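Motility protein B (PDB 3CYP) forms, with MotA, the stator of the flagellar motor, and through this periplasmic OmpA-like domain probably fastens the torque-generating machinery to the cell wall. Local coordinates at residues B[25-37]-B[121-133]. Numbering follows the deposited sequence. Where two conformers were deposited one is given.
Sequences RIAKIIQKLPKRV and SKIHSILDNEFNP
Helix segments 25-30 and 121-131 run roughly antiparallel, 141° between their directions and 10.2 Å apart at closest approach; the CA atoms of I29 and I126, and of L33 and I123 just beyond, lie nearest each other. The pairing exemplifies an amphipathic terminal helix docked by an apolar seam with an ionic cluster at one end. I29 is the knob in a hole made by I126, L127, E130 and F131. In the conformer given, its CG2 meets CG2 of I126, the two isoleucines lying alongside each other and pointing opposite ways. I126 also lays CD1 against K32 and L33. Farther along, CD1 of I123 lies against both methyls of V37, 3.7 Å from CG1, and P34 rests on the aliphatic chain of K122.

At the other end one carboxylate serves two cations. E130 stands with CG anti to its backbone N (chi1 -180°) and then bends at chi2, which brings the carboxylate between R25 and K28. In the salt bridge with R25, E130 OE2 lies in the guanidinium plane, 2.9 Å from NE, and offers its anti lone pair, although the two groups' planes stand 79° apart. K28, fully extended, brings NZ to the syn side of E130 OE1 at 2.9 Å in a second salt bridge, and a water links the same NZ to OE2. R25 NH2 adds a weak bond to the backbone O of E130, and F131 CE1 lies over the centre of one guanidinium face. Divided between two positive groups, the carboxylate is probably kept ionised.

Within the OmpA-like domain the seam continues into the mixed sheet, where L33 and I123 reach F113 of strand 108-114, while I26 packs on L73 of helix 58-75. Separately, the R36-D116 salt bridge ties the turn at 34-37 to the residues leading into helix 117-131.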
loop_
_atom_site.group_PDB
_atom_site.type_symbol
_atom_site.label_atom_id
_atom_site.label_comp_id
_atom_site.label_asym_id
_atom_site.label_seq_id
_atom_site.Cartn_x
_atom_site.Cartn_y
_atom_site.Cartn_z
ATOM N N ARG B 25 6.100 15.274 10.204
ATOM C CA ARG B 25 5.349 16.539 10.006
ATOM C C ARG B 25 4.171 16.323 9.065
ATOM O O ARG B 25 3.066 16.872 9.244
ATOM C CB ARG B 25 6.202 17.646 9.427
ATOM C CG ARG B 25 7.287 18.152 10.304
ATOM C CD ARG B 25 7.972 19.388 9.671
ATOM N NE ARG B 25 7.234 20.644 9.823
ATOM C CZ ARG B 25 7.735 21.858 9.495
ATOM N NH1 ARG B 25 8.940 21.968 8.964
ATOM N NH2 ARG B 25 7.045 22.960 9.680
ATOM N N ILE B 26 4.442 15.553 8.019
ATOM C CA ILE B 26 3.384 15.259 7.023
ATOM C C ILE B 26 2.278 14.372 7.645
ATOM O O ILE B 26 1.086 14.560 7.400
ATOM C CB ILE B 26 4.000 14.619 5.743
ATOM C CG1 ILE B 26 4.904 15.647 5.021
ATOM C CG2 ILE B 26 2.918 14.036 4.827
ATOM C CD1 ILE B 26 4.097 16.827 4.399
ATOM N N ALA B 27 2.640 13.402 8.487
ATOM C CA ALA B 27 1.644 12.588 9.220
ATOM C C ALA B 27 0.787 13.477 10.076
ATOM O O ALA B 27 -0.430 13.318 10.123
ATOM C CB ALA B 27 2.352 11.488 10.080
ATOM N N LYS B 28 1.420 14.444 10.745
ATOM C CA LYS B 28 0.705 15.374 11.577
ATOM C C LYS B 28 -0.380 16.076 10.793
ATOM O O LYS B 28 -1.526 16.160 11.255
ATOM C CB LYS B 28 1.676 16.400 12.163
ATOM C CG LYS B 28 1.025 17.457 13.049
ATOM C CD LYS B 28 2.116 18.444 13.488
ATOM C CE LYS B 28 1.549 19.622 14.279
ATOM N NZ LYS B 28 2.596 20.700 14.442
ATOM N N ILE B 29 -0.014 16.630 9.646
ATOM C CA ILE B 29 -0.951 17.389 8.811
ATOM C C ILE B 29 -2.043 16.471 8.279
ATOM O O ILE B 29 -3.202 16.861 8.184
ATOM C CB ILE B 29 -0.232 18.071 7.608
ATOM C CG1 ILE B 29 0.575 19.306 8.057
ATOM C CG2 ILE B 29 -1.196 18.473 6.516
ATOM C CD1 ILE B 29 0.150 19.882 9.380
ATOM N N ILE B 30 -1.647 15.256 7.868
ATOM C CA ILE B 30 -2.640 14.337 7.307
ATOM C C ILE B 30 -3.766 14.083 8.289
ATOM O O ILE B 30 -4.932 14.063 7.909
ATOM C CB ILE B 30 -2.018 13.046 6.800
ATOM C CG1 ILE B 30 -1.146 13.333 5.597
ATOM C CG2 ILE B 30 -3.105 12.010 6.479
ATOM C CD1 ILE B 30 -0.238 12.186 5.144
ATOM N N GLN B 31 -3.442 13.910 9.565
ATOM C CA GLN B 31 -4.454 13.608 10.549
ATOM C C GLN B 31 -5.412 14.775 10.804
ATOM O O GLN B 31 -6.471 14.567 11.408
ATOM C CB GLN B 31 -3.773 13.147 11.826
ATOM C CG GLN B 31 -3.029 11.867 11.611
ATOM C CD GLN B 31 -2.284 11.419 12.817
ATOM O OE1 GLN B 31 -2.895 10.936 13.780
ATOM N NE2 GLN B 31 -0.957 11.477 12.749
ATOM N N LYS B 32 -5.042 15.979 10.368
ATOM C CA LYS B 32 -5.896 17.172 10.506
ATOM C C LYS B 32 -6.889 17.317 9.350
ATOM O O LYS B 32 -7.836 18.108 9.442
ATOM C CB LYS B 32 -5.033 18.434 10.579
ATOM C CG LYS B 32 -4.157 18.511 11.829
ATOM C CD LYS B 32 -3.360 19.779 11.841
ATOM C CE LYS B 32 -2.327 19.761 12.983
ATOM N NZ LYS B 32 -2.962 20.058 14.261
ATOM N N LEU B 33 -6.644 16.592 8.269
ATOM C CA LEU B 33 -7.447 16.767 7.034
ATOM C C LEU B 33 -8.833 16.171 7.158
ATOM O O LEU B 33 -9.085 15.250 7.939
ATOM C CB LEU B 33 -6.755 16.080 5.831
ATOM C CG LEU B 33 -5.346 16.531 5.538
ATOM C CD1 LEU B 33 -4.786 15.833 4.312
ATOM C CD2 LEU B 33 -5.213 18.060 5.413
ATOM N N PRO B 34 -9.762 16.668 6.306
ATOM C CA PRO B 34 -11.061 16.033 6.177
ATOM C C PRO B 34 -10.920 14.566 5.864
ATOM O O PRO B 34 -10.042 14.187 5.064
ATOM C CB PRO B 34 -11.698 16.808 5.014
ATOM C CG PRO B 34 -11.083 18.106 5.029
ATOM C CD PRO B 34 -9.631 17.819 5.403
ATOM N N LYS B 35 -11.787 13.741 6.448
ATOM C CA LYS B 35 -11.770 12.308 6.257
ATOM C C LYS B 35 -11.897 11.882 4.806
ATOM O O LYS B 35 -11.393 10.825 4.444
ATOM C CB LYS B 35 -12.908 11.649 7.036
ATOM C CG LYS B 35 -12.758 11.716 8.522
ATOM C CD LYS B 35 -13.962 11.070 9.234
ATOM C CE LYS B 35 -15.324 11.692 8.870
ATOM N NZ LYS B 35 -15.601 12.967 9.578
ATOM N N ARG B 36 -12.539 12.710 3.979
ATOM C CA ARG B 36 -12.732 12.341 2.583
ATOM C C ARG B 36 -11.485 12.565 1.732
ATOM O O ARG B 36 -11.478 12.187 0.554
ATOM C CB ARG B 36 -13.959 13.052 1.977
ATOM C CG ARG B 36 -15.244 12.430 2.425
ATOM C CD ARG B 36 -16.481 13.265 2.050
ATOM N NE ARG B 36 -16.615 13.508 0.619
ATOM C CZ ARG B 36 -16.433 14.680 0.022
ATOM N NH1 ARG B 36 -16.030 15.753 0.714
ATOM N NH2 ARG B 36 -16.634 14.781 -1.284
ATOM N N VAL B 37 -10.465 13.198 2.304
ATOM C CA VAL B 37 -9.229 13.456 1.580
ATOM C C VAL B 37 -8.349 12.198 1.781
ATOM O O VAL B 37 -8.096 11.738 2.917
ATOM C CB VAL B 37 -8.466 14.733 2.099
ATOM C CG1 VAL B 37 -7.069 14.840 1.425
ATOM C CG2 VAL B 37 -9.320 16.021 1.909
ATOM N N SER B 121 -9.479 23.799 0.044
ATOM C CA SER B 121 -9.170 25.015 0.787
ATOM C C SER B 121 -8.671 24.695 2.195
ATOM O O SER B 121 -7.744 25.330 2.701
ATOM C CB SER B 121 -10.413 25.905 0.887
ATOM O OG SER B 121 -10.109 27.151 1.492
ATOM N N LYS B 122 -9.326 23.726 2.827
ATOM C CA LYS B 122 -8.968 23.270 4.168
ATOM C C LYS B 122 -7.563 22.686 4.180
ATOM O O LYS B 122 -6.783 22.931 5.117
ATOM C CB LYS B 122 -9.973 22.269 4.692
ATOM C CG LYS B 122 -11.405 22.818 4.896
ATOM C CD LYS B 122 -12.337 21.759 5.421
ATOM C CE LYS B 122 -13.670 22.334 5.849
ATOM N NZ LYS B 122 -14.525 21.300 6.518
ATOM N N ILE B 123 -7.225 21.936 3.139
ATOM C CA ILE B 123 -5.885 21.363 3.046
ATOM C C ILE B 123 -4.861 22.491 2.961
ATOM O O ILE B 123 -3.852 22.477 3.651
ATOM C CB ILE B 123 -5.710 20.418 1.822
ATOM C CG1 ILE B 123 -6.773 19.288 1.840
ATOM C CG2 ILE B 123 -4.260 19.861 1.814
ATOM C CD1 ILE B 123 -6.736 18.418 0.551
ATOM N N HIS B 124 -5.114 23.451 2.076
ATOM C CA HIS B 124 -4.175 24.553 1.851
ATOM C C HIS B 124 -3.895 25.279 3.181
ATOM O O HIS B 124 -2.720 25.588 3.502
ATOM C CB HIS B 124 -4.762 25.536 0.822
ATOM C CG HIS B 124 -3.800 26.602 0.415
ATOM N ND1 HIS B 124 -4.206 27.780 -0.166
ATOM C CD2 HIS B 124 -2.451 26.677 0.516
ATOM C CE1 HIS B 124 -3.151 28.540 -0.402
ATOM N NE2 HIS B 124 -2.070 27.886 -0.022
ATOM N N SER B 125 -4.948 25.489 3.963
ATOM C CA SER B 125 -4.840 26.236 5.232
ATOM C C SER B 125 -3.983 25.457 6.186
ATOM O O SER B 125 -3.123 26.023 6.856
ATOM C CB SER B 125 -6.180 26.521 5.893
ATOM O OG SER B 125 -6.892 27.479 5.148
ATOM N N ILE B 126 -4.233 24.155 6.230
ATOM C CA ILE B 126 -3.531 23.248 7.151
ATOM C C ILE B 126 -2.061 23.178 6.778
ATOM O O ILE B 126 -1.180 23.216 7.667
ATOM C CB ILE B 126 -4.247 21.853 7.186
ATOM C CG1 ILE B 126 -5.502 21.918 8.050
ATOM C CG2 ILE B 126 -3.314 20.718 7.754
ATOM C CD1 ILE B 126 -6.527 20.753 7.891
ATOM N N LEU B 127 -1.760 23.070 5.485
ATOM C CA LEU B 127 -0.369 23.090 5.025
ATOM C C LEU B 127 0.300 24.401 5.400
ATOM O O LEU B 127 1.415 24.392 5.900
ATOM C CB LEU B 127 -0.286 22.914 3.524
ATOM C CG LEU B 127 -0.614 21.478 3.098
ATOM C CD1 LEU B 127 -0.731 21.487 1.597
ATOM C CD2 LEU B 127 0.445 20.472 3.619
ATOM N N ASP B 128 -0.395 25.503 5.164
ATOM C CA ASP B 128 0.085 26.839 5.561
ATOM C C ASP B 128 0.409 26.938 7.034
ATOM O O ASP B 128 1.461 27.483 7.381
ATOM C CB ASP B 128 -0.976 27.881 5.246
ATOM C CG ASP B 128 -0.899 28.362 3.860
ATOM O OD1 ASP B 128 0.073 27.987 3.158
ATOM O OD2 ASP B 128 -1.799 29.136 3.475
ATOM N N ASN B 129 -0.494 26.461 7.882
ATOM C CA ASN B 129 -0.336 26.539 9.335
ATOM C C ASN B 129 0.897 25.775 9.801
ATOM O O ASN B 129 1.631 26.218 10.690
ATOM C CB ASN B 129 -1.553 25.988 10.060
ATOM C CG ASN B 129 -2.794 26.827 9.855
ATOM O OD1 ASN B 129 -3.902 26.361 10.109
ATOM N ND2 ASN B 129 -2.620 28.047 9.397
ATOM N N GLU B 130 1.146 24.628 9.193
ATOM C CA GLU B 130 2.324 23.842 9.555
ATOM C C GLU B 130 3.632 24.403 8.984
ATOM O O GLU B 130 4.643 24.458 9.697
ATOM C CB GLU B 130 2.173 22.405 9.064
ATOM C CG GLU B 130 3.358 21.485 9.396
ATOM C CD GLU B 130 3.643 21.394 10.895
ATOM O OE1 GLU B 130 2.709 21.575 11.711
ATOM O OE2 GLU B 130 4.796 21.120 11.267
ATOM N N PHE B 131 3.642 24.764 7.699
ATOM C CA PHE B 131 4.890 25.026 6.987
ATOM C C PHE B 131 5.174 26.525 6.816
ATOM O O PHE B 131 6.289 26.875 6.429
ATOM C CB PHE B 131 4.909 24.265 5.640
ATOM C CG PHE B 131 4.992 22.761 5.801
ATOM C CD1 PHE B 131 6.203 22.124 6.104
ATOM C CD2 PHE B 131 3.852 21.968 5.706
ATOM C CE1 PHE B 131 6.261 20.762 6.289
ATOM C CE2 PHE B 131 3.920 20.606 5.887
ATOM C CZ PHE B 131 5.130 19.997 6.178
ATOM N N ASN B 132 4.191 27.373 7.144
ATOM C CA ASN B 132 4.359 28.828 7.157
ATOM C C ASN B 132 3.574 29.408 8.343
ATOM O O ASN B 132 2.637 30.184 8.176
ATOM C CB ASN B 132 3.900 29.437 5.827
ATOM C CG ASN B 132 4.316 30.892 5.682
ATOM O OD1 ASN B 132 3.846 31.759 6.415
ATOM N ND2 ASN B 132 5.208 31.159 4.742
ATOM N N PRO B 133 3.962 29.016 9.584
ATOM C CA PRO B 133 3.138 29.208 10.801
ATOM C C PRO B 133 2.486 30.575 11.097
ATOM O O PRO B 133 1.309 30.626 11.500
ATOM C CB PRO B 133 4.101 28.840 11.938
ATOM C CG PRO B 133 5.158 28.058 11.333
ATOM C CD PRO B 133 5.248 28.357 9.888
HETATM O O HOH W 1 5.562 20.133 13.544
#